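Local coordinates for protein 6-pyruvoyl tetrahydrobiopterin synthase (Plasmodium vivax, PDB 2A0S) that belongs to the 6-pyruvoyl tetrahydropterin synthase family and, as a six-chain assembly, binds biopterin and zinc ions, at residues S27-F32 with K77-C82; K83-H88 with V125-K130; I90-S95 with K130-E135. All coordinates share one frame; numbering follows the deposited sequence. Where two conformers were deposited one is given.

Interaction 1. Residues S27-F32 with K77-C82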
loop_
_atom_site.group_PDB
_atom_site.type_symbol
_atom_site.label_atom_id
_atom_site.label_comp_id
_atom_site.label_asym_id
_atom_site.label_seq_id
_atom_site.Cartn_x
_atom_site.Cartn_y
_atom_site.Cartn_z
ATOM N N SER A 27 6.700 4.444 8.968
ATOM C CA SER A 27 5.910 3.364 9.558
ATOM C C SER A 27 4.550 3.867 10.040
ATOM O O SER A 27 4.438 5.013 10.486
ATOM C CB SER A 27 6.673 2.723 10.726
ATOM O OG SER A 27 5.951 1.645 11.295
ATOM N N PRO A 28 3.507 3.015 9.938
ATOM C CA PRO A 28 2.216 3.300 10.576
ATOM C C PRO A 28 2.340 3.440 12.095
ATOM O O PRO A 28 1.416 3.930 12.749
ATOM C CB PRO A 28 1.373 2.068 10.227
ATOM C CG PRO A 28 2.008 1.502 9.009
ATOM C CD PRO A 28 3.472 1.748 9.185
ATOM N N LEU A 29 3.478 3.010 12.638
ATOM C CA LEU A 29 3.780 3.131 14.062
ATOM C C LEU A 29 4.106 4.574 14.457
ATOM O O LEU A 29 3.810 4.993 15.578
ATOM C CB LEU A 29 4.926 2.185 14.441
ATOM C CG LEU A 29 5.529 2.164 15.852
ATOM C CD1 LEU A 29 4.484 1.905 16.936
ATOM C CD2 LEU A 29 6.639 1.123 15.919
ATOM N N PHE A 30 4.712 5.327 13.540
ATOM C CA PHE A 30 5.018 6.739 13.785
ATOM C C PHE A 30 3.769 7.586 13.571
ATOM O O PHE A 30 3.678 8.369 12.618
ATOM C CB PHE A 30 6.165 7.227 12.893
ATOM C CG PHE A 30 7.375 6.337 12.905
ATOM C CD1 PHE A 30 7.928 5.894 14.105
ATOM C CD2 PHE A 30 7.976 5.958 11.712
ATOM C CE1 PHE A 30 9.049 5.071 14.113
ATOM C CE2 PHE A 30 9.097 5.139 11.709
ATOM C CZ PHE A 30 9.635 4.695 12.913
ATOM N N SER A 31 2.808 7.419 14.475
ATOM C CA SER A 31 1.498 8.026 14.329
ATOM C C SER A 31 1.023 8.726 15.592
ATOM O O SER A 31 1.397 8.355 16.707
ATOM C CB SER A 31 0.471 6.966 13.917
ATOM O OG SER A 31 0.742 6.470 12.619
ATOM N N PHE A 32 0.202 9.753 15.399
ATOM C CA PHE A 32 -0.558 10.345 16.490
ATOM C C PHE A 32 -2.002 10.594 16.066
ATOM O O PHE A 32 -2.275 11.369 15.148
ATOM C CB PHE A 32 0.123 11.595 17.084
ATOM C CG PHE A 32 0.521 12.642 16.075
ATOM C CD1 PHE A 32 -0.250 13.788 15.907
ATOM C CD2 PHE A 32 1.692 12.511 15.333
ATOM C CE1 PHE A 32 0.122 14.775 14.999
ATOM C CE2 PHE A 32 2.068 13.490 14.416
ATOM C CZ PHE A 32 1.283 14.625 14.249
ATOM N N LYS A 77 13.171 7.764 18.539
ATOM C CA LYS A 77 12.923 9.183 18.801
ATOM C C LYS A 77 11.649 9.691 18.126
ATOM O O LYS A 77 10.941 10.535 18.681
ATOM C CB LYS A 77 14.128 10.037 18.379
ATOM C CG LYS A 77 15.460 9.644 19.026
ATOM C CD LYS A 77 15.511 9.973 20.514
ATOM C CE LYS A 77 16.840 9.558 21.125
ATOM N NZ LYS A 77 16.911 9.884 22.576
ATOM N N VAL A 78 11.361 9.178 16.928
ATOM C CA VAL A 78 10.140 9.546 16.200
ATOM C C VAL A 78 8.908 9.031 16.955
ATOM O O VAL A 78 7.889 9.723 17.033
ATOM C CB VAL A 78 10.150 9.046 14.726
ATOM C CG1 VAL A 78 8.872 9.452 14.005
ATOM C CG2 VAL A 78 11.348 9.607 13.977
ATOM N N ARG A 79 9.031 7.826 17.516
ATOM C CA ARG A 79 7.972 7.239 18.336
ATOM C C ARG A 79 7.683 8.083 19.573
ATOM O O ARG A 79 6.521 8.262 19.944
ATOM C CB ARG A 79 8.323 5.808 18.749
ATOM C CG ARG A 79 8.052 4.764 17.679
ATOM C CD ARG A 79 8.305 3.360 18.204
ATOM N NE ARG A 79 7.187 2.863 19.005
ATOM C CZ ARG A 79 7.111 1.637 19.521
ATOM N NH1 ARG A 79 8.089 0.760 19.327
ATOM N NH2 ARG A 79 6.049 1.286 20.234
ATOM N N LYS A 80 8.738 8.610 20.195
ATOM C CA LYS A 80 8.625 9.425 21.406
ATOM C C LYS A 80 7.911 10.756 21.160
ATOM O O LYS A 80 7.080 11.175 21.969
ATOM C CB LYS A 80 10.009 9.664 22.019
ATOM C CG LYS A 80 9.987 10.273 23.415
ATOM C CD LYS A 80 11.391 10.392 23.989
ATOM C CE LYS A 80 11.381 11.023 25.374
ATOM N NZ LYS A 80 10.749 10.143 26.399
ATOM N N VAL A 81 8.242 11.411 20.048
ATOM C CA VAL A 81 7.626 12.688 19.678
ATOM C C VAL A 81 6.142 12.495 19.344
ATOM O O VAL A 81 5.295 13.276 19.786
ATOM C CB VAL A 81 8.384 13.376 18.507
ATOM C CG1 VAL A 81 7.645 14.623 18.025
ATOM C CG2 VAL A 81 9.801 13.740 18.936
ATOM N N CYS A 82 5.843 11.442 18.583
ATOM C CA CYS A 82 4.469 11.093 18.222
ATOM C C CYS A 82 3.612 10.768 19.448
ATOM O O CYS A 82 2.447 11.162 19.514
ATOM C CB CYS A 82 4.451 9.911 17.248
ATOM S SG CYS A 82 5.063 10.279 15.588
#
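Phe30 sits on Val78 and Arg79 where a corner of strand 20-40 meets helix 71-85, in the tunnelling fold (T-fold) of this family. The corner is a type I beta turn from Ser27 to Phe30, followed by an inverse gamma turn centred on Phe30. An ST turn steadies it, Leu29 N donating to Ser27 OG over 3.1 Å, while Ser31 OG donates to Pro28 O from well above the carbonyl plane.

With CG set opposite its own carbonyl carbon (chi1 -50°), the Phe30 ring presents one face to Val78, whose CB makes a CH-pi contact 4.3 Å from the ring centroid. Val78 CG1 reaches back to Phe30 CG at 3.6 Å. Arg79 arrives at the ring's edge instead, through its methylene CG, 3.7 Å from Phe30 CE1. Beyond that point the Arg79 chain bends at chi3 (80°) and lays its guanidinium against Leu29, so that the CD2 methyl rests over one face of the flat group, offset toward its rim, and Leu29 CD1 comes to 3.5 Å from Arg79 NE. Near this outer end lies a second subunit: its own Leu29 packs on Leu29, and its Arg79 brings a like charge close.

Phe32 points to the helix, and its ring packs on Ile137 and Ile141 of helix 134-149. Cys82 lies between the two phenylalanines, CB 3.5 Å from Ser31 O and SG near Phe30 C. Cys82 SG also makes a sulfur-aromatic contact at the edge of the Phe32 ring, 4.1 Å from Phe32 CD2.

Interaction 2. Residues K83-H88 with V125-K130. With BIO (biopterin), chain F.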
loop_
_atom_site.group_PDB
_atom_site.type_symbol
_atom_site.label_atom_id
_atom_site.label_comp_id
_atom_site.label_asym_id
_atom_site.label_seq_id
_atom_site.Cartn_x
_atom_site.Cartn_y
_atom_site.Cartn_z
ATOM N N LYS A 83 4.202 10.058 20.409
ATOM C CA LYS A 83 3.513 9.644 21.635
ATOM C C LYS A 83 3.013 10.830 22.463
ATOM O O LYS A 83 1.928 10.772 23.046
ATOM C CB LYS A 83 4.423 8.736 22.479
ATOM C CG LYS A 83 3.776 8.139 23.732
ATOM C CD LYS A 83 2.650 7.170 23.393
ATOM C CE LYS A 83 1.848 6.802 24.631
ATOM N NZ LYS A 83 0.645 5.995 24.291
ATOM N N GLN A 84 3.806 11.900 22.501
ATOM C CA GLN A 84 3.453 13.121 23.232
ATOM C C GLN A 84 2.204 13.796 22.661
ATOM O O GLN A 84 1.428 14.405 23.400
ATOM C CB GLN A 84 4.630 14.102 23.231
ATOM C CG GLN A 84 5.868 13.605 23.983
ATOM C CD GLN A 84 7.136 14.379 23.639
ATOM O OE1 GLN A 84 7.133 15.266 22.781
ATOM N NE2 GLN A 84 8.232 14.038 24.311
ATOM N N LEU A 85 2.021 13.680 21.346
ATOM C CA LEU A 85 0.867 14.256 20.657
ATOM C C LEU A 85 -0.337 13.318 20.682
ATOM O O LEU A 85 -1.472 13.765 20.846
ATOM C CB LEU A 85 1.225 14.606 19.207
ATOM C CG LEU A 85 2.388 15.570 18.948
ATOM C CD1 LEU A 85 2.856 15.478 17.505
ATOM C CD2 LEU A 85 2.010 16.997 19.293
ATOM N N ASP A 86 -0.067 12.022 20.534
ATOM C CA ASP A 86 -1.087 10.977 20.397
ATOM C C ASP A 86 -2.209 11.041 21.432
ATOM O O ASP A 86 -1.964 11.301 22.614
ATOM C CB ASP A 86 -0.418 9.596 20.428
ATOM C CG ASP A 86 -1.367 8.470 20.055
ATOM O OD1 ASP A 86 -2.098 8.597 19.049
ATOM O OD2 ASP A 86 -1.371 7.445 20.768
ATOM N N HIS A 87 -3.435 10.801 20.964
ATOM C CA HIS A 87 -4.639 10.748 21.805
ATOM C C HIS A 87 -4.977 12.056 22.522
ATOM O O HIS A 87 -5.364 12.053 23.693
ATOM C CB HIS A 87 -4.579 9.567 22.785
ATOM C CG HIS A 87 -5.288 8.344 22.295
ATOM N ND1 HIS A 87 -4.898 7.656 21.165
ATOM C CD2 HIS A 87 -6.366 7.685 22.783
ATOM C CE1 HIS A 87 -5.705 6.627 20.978
ATOM N NE2 HIS A 87 -6.603 6.622 21.946
ATOM N N HIS A 88 -4.842 13.170 21.808
ATOM C CA HIS A 88 -5.159 14.487 22.357
ATOM C C HIS A 88 -5.841 15.384 21.329
ATOM O O HIS A 88 -5.791 15.116 20.130
ATOM C CB HIS A 88 -3.891 15.181 22.872
ATOM C CG HIS A 88 -3.312 14.553 24.101
ATOM N ND1 HIS A 88 -2.201 13.739 24.067
ATOM C CD2 HIS A 88 -3.690 14.621 25.399
ATOM C CE1 HIS A 88 -1.919 13.331 25.291
ATOM N NE2 HIS A 88 -2.808 13.852 26.119
ATOM N N VAL A 125 -3.204 18.932 24.072
ATOM C CA VAL A 125 -1.768 19.146 24.018
ATOM C C VAL A 125 -1.503 20.554 23.474
ATOM O O VAL A 125 -1.867 20.877 22.339
ATOM C CB VAL A 125 -1.021 18.019 23.232
ATOM C CG1 VAL A 125 -1.511 17.907 21.783
ATOM C CG2 VAL A 125 0.490 18.218 23.295
ATOM N N GLN A 126 -0.909 21.395 24.316
ATOM C CA GLN A 126 -0.608 22.776 23.950
ATOM C C GLN A 126 0.673 22.854 23.132
ATOM O O GLN A 126 1.767 22.593 23.635
ATOM C CB GLN A 126 -0.513 23.669 25.192
ATOM C CG GLN A 126 -1.859 24.141 25.718
ATOM C CD GLN A 126 -1.732 25.290 26.699
ATOM O OE1 GLN A 126 -1.195 25.130 27.797
ATOM N NE2 GLN A 126 -2.236 26.457 26.310
ATOM N N ILE A 127 0.516 23.213 21.864
ATOM C CA ILE A 127 1.622 23.256 20.917
ATOM C C ILE A 127 1.870 24.705 20.491
ATOM O O ILE A 127 0.924 25.410 20.127
ATOM C CB ILE A 127 1.333 22.337 19.701
ATOM C CG1 ILE A 127 1.151 20.892 20.176
ATOM C CG2 ILE A 127 2.446 22.408 18.661
ATOM C CD1 ILE A 127 0.267 20.069 19.288
ATOM N N PRO A 128 3.140 25.161 20.562
ATOM C CA PRO A 128 3.527 26.525 20.182
ATOM C C PRO A 128 3.379 26.818 18.681
ATOM O O PRO A 128 4.373 27.069 17.993
ATOM C CB PRO A 128 4.998 26.606 20.619
ATOM C CG PRO A 128 5.472 25.200 20.613
ATOM C CD PRO A 128 4.296 24.384 21.052
ATOM N N ILE A 129 2.139 26.792 18.197
ATOM C CA ILE A 129 1.816 27.052 16.790
ATOM C C ILE A 129 0.590 27.960 16.680
ATOM O O ILE A 129 -0.174 28.097 17.638
ATOM C CB ILE A 129 1.570 25.736 15.987
ATOM C CG1 ILE A 129 0.492 24.871 16.662
ATOM C CG2 ILE A 129 2.878 24.964 15.787
ATOM C CD1 ILE A 129 0.092 23.627 15.877
ATOM N N LYS A 130 0.408 28.573 15.512
ATOM C CA LYS A 130 -0.723 29.471 15.265
ATOM C C LYS A 130 -1.942 28.729 14.718
ATOM O O LYS A 130 -3.083 29.087 15.023
ATOM C CB LYS A 130 -0.321 30.595 14.306
ATOM C CG LYS A 130 0.753 31.533 14.849
ATOM C CD LYS A 130 1.033 32.693 13.893
ATOM C CE LYS A 130 -0.083 33.741 13.910
ATOM N NZ LYS A 130 -0.181 34.461 15.217
HETATM N N1 BIO F . -10.805 -2.364 20.503
HETATM N N2 BIO F . -12.437 -3.906 19.957
HETATM C C2 BIO F . -11.939 -2.680 19.852
HETATM N N3 BIO F . -12.603 -1.719 19.073
HETATM C C4 BIO F . -12.068 -0.427 18.974
HETATM O O4 BIO F . -12.637 0.428 18.297
HETATM C C4A BIO F . -10.890 -0.136 19.659
HETATM C C8A BIO F . -10.274 -1.132 20.423
HETATM N N8 BIO F . -9.136 -0.860 21.081
HETATM C C7 BIO F . -8.590 0.344 21.016
HETATM C C6 BIO F . -9.199 1.350 20.261
HETATM N N5 BIO F . -10.335 1.086 19.596
HETATM C C9 BIO F . -8.581 2.755 20.165
HETATM O O9 BIO F . -7.213 2.668 19.733
HETATM C C10 BIO F . -8.701 3.506 21.502
HETATM O O10 BIO F . -8.992 4.882 21.236
HETATM C C11 BIO F . -7.447 3.362 22.379
#
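Leu85 and Ile127 both carry their gamma carbon, CG or CG1, opposite the carbonyl carbon (chi1 -58° and -60°); from there Ile127 runs extended to CD1, and Leu85 offers its CD2 branch. Leu85 CD2 meets Ile127 CD1 at 3.5 Å, the two side chains crossing at about a right angle. This joins helix 71-85 to strand 124-127, which pairs in parallel with strand 89-92.

Val125 makes up the rest of the contact. Its two methyls split the work: CG1 lies 3.8 Å from His88 CB, while Val125 CG2 stands 3.9 Å from Gln84 O. Leu85 CD2 is a more distant neighbour of Val125 CG1. The His88 ring is turned back on its own segment, where His88 ND1 gives a weak hydrogen bond of 3.3 Å to Leu85 O. Helix 134-149 adds Ile141 against Leu85 and Tyr140 against Ile127.

Asp86 points away from 125-130, and its OD1 accepts from the backbone N of Asn33 in strand 20-40. The ring of His87 reaches a biopterin, His87 NE2 donating to biopterin O10 over 3.0 Å with an N-H...O angle of 150°. The same ring stacks on His48 of the third subunit, and that subunit's Thr134 and Glu135 also bind this biopterin.

The chemistry is thus divided: between the two segments the contact rests mainly on Leu85, Val125 and Ile127 methyls, with the His88 CB methylene and backbone carbonyls alongside, while the His87 side chain bonds to a ligand at a subunit interface.

Interaction 3. Residues I90-S95 with K130-E135. With BIO (biopterin), chain D.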
loop_
_atom_site.group_PDB
_atom_site.type_symbol
_atom_site.label_atom_id
_atom_site.label_comp_id
_atom_site.label_asym_id
_atom_site.label_seq_id
_atom_site.Cartn_x
_atom_site.Cartn_y
_atom_site.Cartn_z
ATOM N N ILE A 90 -5.338 18.755 19.527
ATOM C CA ILE A 90 -4.226 19.655 19.232
ATOM C C ILE A 90 -4.671 21.107 19.394
ATOM O O ILE A 90 -5.461 21.622 18.597
ATOM C CB ILE A 90 -3.630 19.412 17.822
ATOM C CG1 ILE A 90 -3.003 18.015 17.737
ATOM C CG2 ILE A 90 -2.595 20.487 17.482
ATOM C CD1 ILE A 90 -2.638 17.575 16.326
ATOM N N LEU A 91 -4.161 21.749 20.439
ATOM C CA LEU A 91 -4.506 23.132 20.751
ATOM C C LEU A 91 -3.374 24.092 20.364
ATOM O O LEU A 91 -2.291 24.050 20.959
ATOM C CB LEU A 91 -4.861 23.268 22.240
ATOM C CG LEU A 91 -5.248 24.632 22.828
ATOM C CD1 LEU A 91 -6.425 25.262 22.096
ATOM C CD2 LEU A 91 -5.563 24.488 24.305
ATOM N N PRO A 92 -3.620 24.956 19.359
ATOM C CA PRO A 92 -2.636 25.953 18.933
ATOM C C PRO A 92 -2.557 27.113 19.923
ATOM O O PRO A 92 -3.537 27.837 20.105
ATOM C CB PRO A 92 -3.177 26.441 17.579
ATOM C CG PRO A 92 -4.379 25.589 17.270
ATOM C CD PRO A 92 -4.859 25.042 18.566
ATOM N N MET A 93 -1.394 27.274 20.551
ATOM C CA MET A 93 -1.175 28.294 21.580
ATOM C C MET A 93 -1.214 29.727 21.051
ATOM O O MET A 93 -1.730 30.622 21.721
ATOM C CB MET A 93 0.175 28.073 22.273
ATOM C CG MET A 93 0.282 26.820 23.125
ATOM S SD MET A 93 1.977 26.561 23.699
ATOM C CE MET A 93 2.122 27.827 24.956
ATOM N N TYR A 94 -0.656 29.939 19.860
ATOM C CA TYR A 94 -0.447 31.289 19.333
ATOM C C TYR A 94 -1.477 31.724 18.287
ATOM O O TYR A 94 -1.203 32.605 17.467
ATOM C CB TYR A 94 0.976 31.431 18.776
ATOM C CG TYR A 94 2.074 31.189 19.791
ATOM C CD1 TYR A 94 3.098 30.281 19.534
ATOM C CD2 TYR A 94 2.088 31.867 21.010
ATOM C CE1 TYR A 94 4.113 30.060 20.463
ATOM C CE2 TYR A 94 3.094 31.649 21.947
ATOM C CZ TYR A 94 4.101 30.745 21.667
ATOM O OH TYR A 94 5.096 30.529 22.590
ATOM N N SER A 95 -2.658 31.115 18.328
ATOM C CA SER A 95 -3.736 31.447 17.401
ATOM C C SER A 95 -4.257 32.863 17.637
ATOM O O SER A 95 -4.526 33.255 18.775
ATOM C CB SER A 95 -4.882 30.442 17.525
ATOM O OG SER A 95 -5.915 30.735 16.597
ATOM N N LYS A 130 0.408 28.573 15.512
ATOM C CA LYS A 130 -0.723 29.471 15.265
ATOM C C LYS A 130 -1.942 28.729 14.718
ATOM O O LYS A 130 -3.083 29.087 15.023
ATOM C CB LYS A 130 -0.321 30.595 14.306
ATOM C CG LYS A 130 0.753 31.533 14.849
ATOM C CD LYS A 130 1.033 32.693 13.893
ATOM C CE LYS A 130 -0.083 33.741 13.910
ATOM N NZ LYS A 130 -0.181 34.461 15.217
ATOM N N HIS A 131 -1.691 27.708 13.901
ATOM C CA HIS A 131 -2.749 26.884 13.321
ATOM C C HIS A 131 -2.356 25.418 13.397
ATOM O O HIS A 131 -1.193 25.072 13.197
ATOM C CB HIS A 131 -3.001 27.252 11.854
ATOM C CG HIS A 131 -3.064 28.725 11.593
ATOM N ND1 HIS A 131 -1.942 29.483 11.331
ATOM C CD2 HIS A 131 -4.112 29.580 11.544
ATOM C CE1 HIS A 131 -2.297 30.740 11.138
ATOM N NE2 HIS A 131 -3.609 30.826 11.262
ATOM N N SER A 132 -3.330 24.558 13.675
ATOM C CA SER A 132 -3.096 23.118 13.703
ATOM C C SER A 132 -3.088 22.528 12.287
ATOM O O SER A 132 -3.691 21.484 12.029
ATOM C CB SER A 132 -4.138 22.424 14.587
ATOM O OG SER A 132 -5.454 22.788 14.204
ATOM N N SER A 133 -2.403 23.214 11.373
ATOM C CA SER A 133 -2.251 22.753 9.997
ATOM C C SER A 133 -1.123 21.731 9.904
ATOM O O SER A 133 -0.244 21.685 10.768
ATOM C CB SER A 133 -1.983 23.933 9.058
ATOM O OG SER A 133 -0.752 24.565 9.364
ATOM N N THR A 134 -1.157 20.917 8.852
ATOM C CA THR A 134 -0.135 19.898 8.622
ATOM C C THR A 134 1.253 20.538 8.478
ATOM O O THR A 134 2.250 19.995 8.963
ATOM C CB THR A 134 -0.471 19.037 7.379
ATOM O OG1 THR A 134 -1.875 18.749 7.357
ATOM C CG2 THR A 134 0.291 17.729 7.414
ATOM N N GLU A 135 1.294 21.703 7.829
ATOM C CA GLU A 135 2.525 22.475 7.653
ATOM C C GLU A 135 3.159 22.884 8.985
ATOM O O GLU A 135 4.353 22.668 9.198
ATOM C CB GLU A 135 2.265 23.723 6.801
ATOM C CG GLU A 135 1.964 23.452 5.329
ATOM C CD GLU A 135 0.475 23.357 5.017
ATOM O OE1 GLU A 135 -0.288 22.794 5.832
ATOM O OE2 GLU A 135 0.068 23.843 3.939
HETATM N N1 BIO D . -4.630 22.513 3.495
HETATM N N2 BIO D . -2.428 23.026 3.003
HETATM C C2 BIO D . -3.328 22.507 3.833
HETATM N N3 BIO D . -2.920 21.951 5.058
HETATM C C4 BIO D . -3.881 21.406 5.922
HETATM O O4 BIO D . -3.534 20.918 6.998
HETATM C C4A BIO D . -5.223 21.428 5.539
HETATM C C8A BIO D . -5.570 21.993 4.307
HETATM N N8 BIO D . -6.859 22.022 3.929
HETATM C C7 BIO D . -7.802 21.522 4.711
HETATM C C6 BIO D . -7.474 20.948 5.942
HETATM N N5 BIO D . -6.186 20.919 6.333
HETATM C C9 BIO D . -8.584 20.371 6.848
HETATM O O9 BIO D . -8.121 20.303 8.205
HETATM C C10 BIO D . -9.060 18.974 6.404
HETATM O O10 BIO D . -7.955 18.171 5.978
HETATM C C11 BIO D . -10.130 19.060 5.309
HETATM O O HOH W 1 -6.911 22.457 16.526
HETATM O O HOH W 2 -5.867 28.767 14.823
#
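Lys130 folds back over Tyr94, bent at chi3 and chi4 (75° and 67°), so that its aliphatic part and its ammonium both serve the same residue. Lys130 CG lies 3.9 Å from Tyr94 CB, while Lys130 NZ donates to Tyr94 O at 3.1 Å, meeting the carbonyl oxygen almost end-on (170°). The tyrosine ring swings clear of the lysine.

Next to this pair the Pro92 ring points toward 130-132, its CB 3.7 Å from Lys130 O and its CG near Ser132 N. Ser132 CB also touches the CG2 branch of Ile90 at 3.8 Å, so the serine's carbon packs against apolar neighbours while OG turns to a water that donates to Ile90 O. A second water bridges Ser95 OG and Lys130 O, the same carbonyl that Ser95 CB approaches.

The loop then enters helix 134-149. Ser133 is the N-cap, its OG making a weak bond to Glu136 N, and Glu136 also holds Lys130 N and His131 ND1. From the first turn Thr134 grips biopterin O4 twice, through its backbone N and through OG1 at 2.8 Å. Glu135 turns its carboxylate to the pterin's N3 and N2, OE1 taking N3 at 2.9 Å and OE2 taking N2; OE2 also accepts from Val68 N of the fourth subunit. Glu168 of the same chain, and Ile69 O and Phe71 N of the fourth subunit, add further bonds to the ligand.

The paired carboxylate bonds match the pterin's donors; proline, water bridges and lysine tie the loop leading there to strand 89-92 and the turn that follows it.

Along the chain, helix 71-85 is followed directly by strand 89-92, and the three contacts are built on these two elements. Interaction 1 closes before interaction 2 opens, and both use helix 71-85, with centres 13 Å apart; Phe32 packs on Leu85 where they touch. Interactions 2 and 3, whose centres lie 9 Å apart, share Lys130 and alternate along the chain; strands 89-92 and 124-127 are parallel neighbours in one small sheet. Ile127 CD1 packs on Ile90 CG2 there, 3.4 Å away. The centres of interactions 1 and 3 stand 19 Å apart, on opposite sides of the chain's centre. Together they connect a subunit contact with two different biopterin sites, each completed by other subunits.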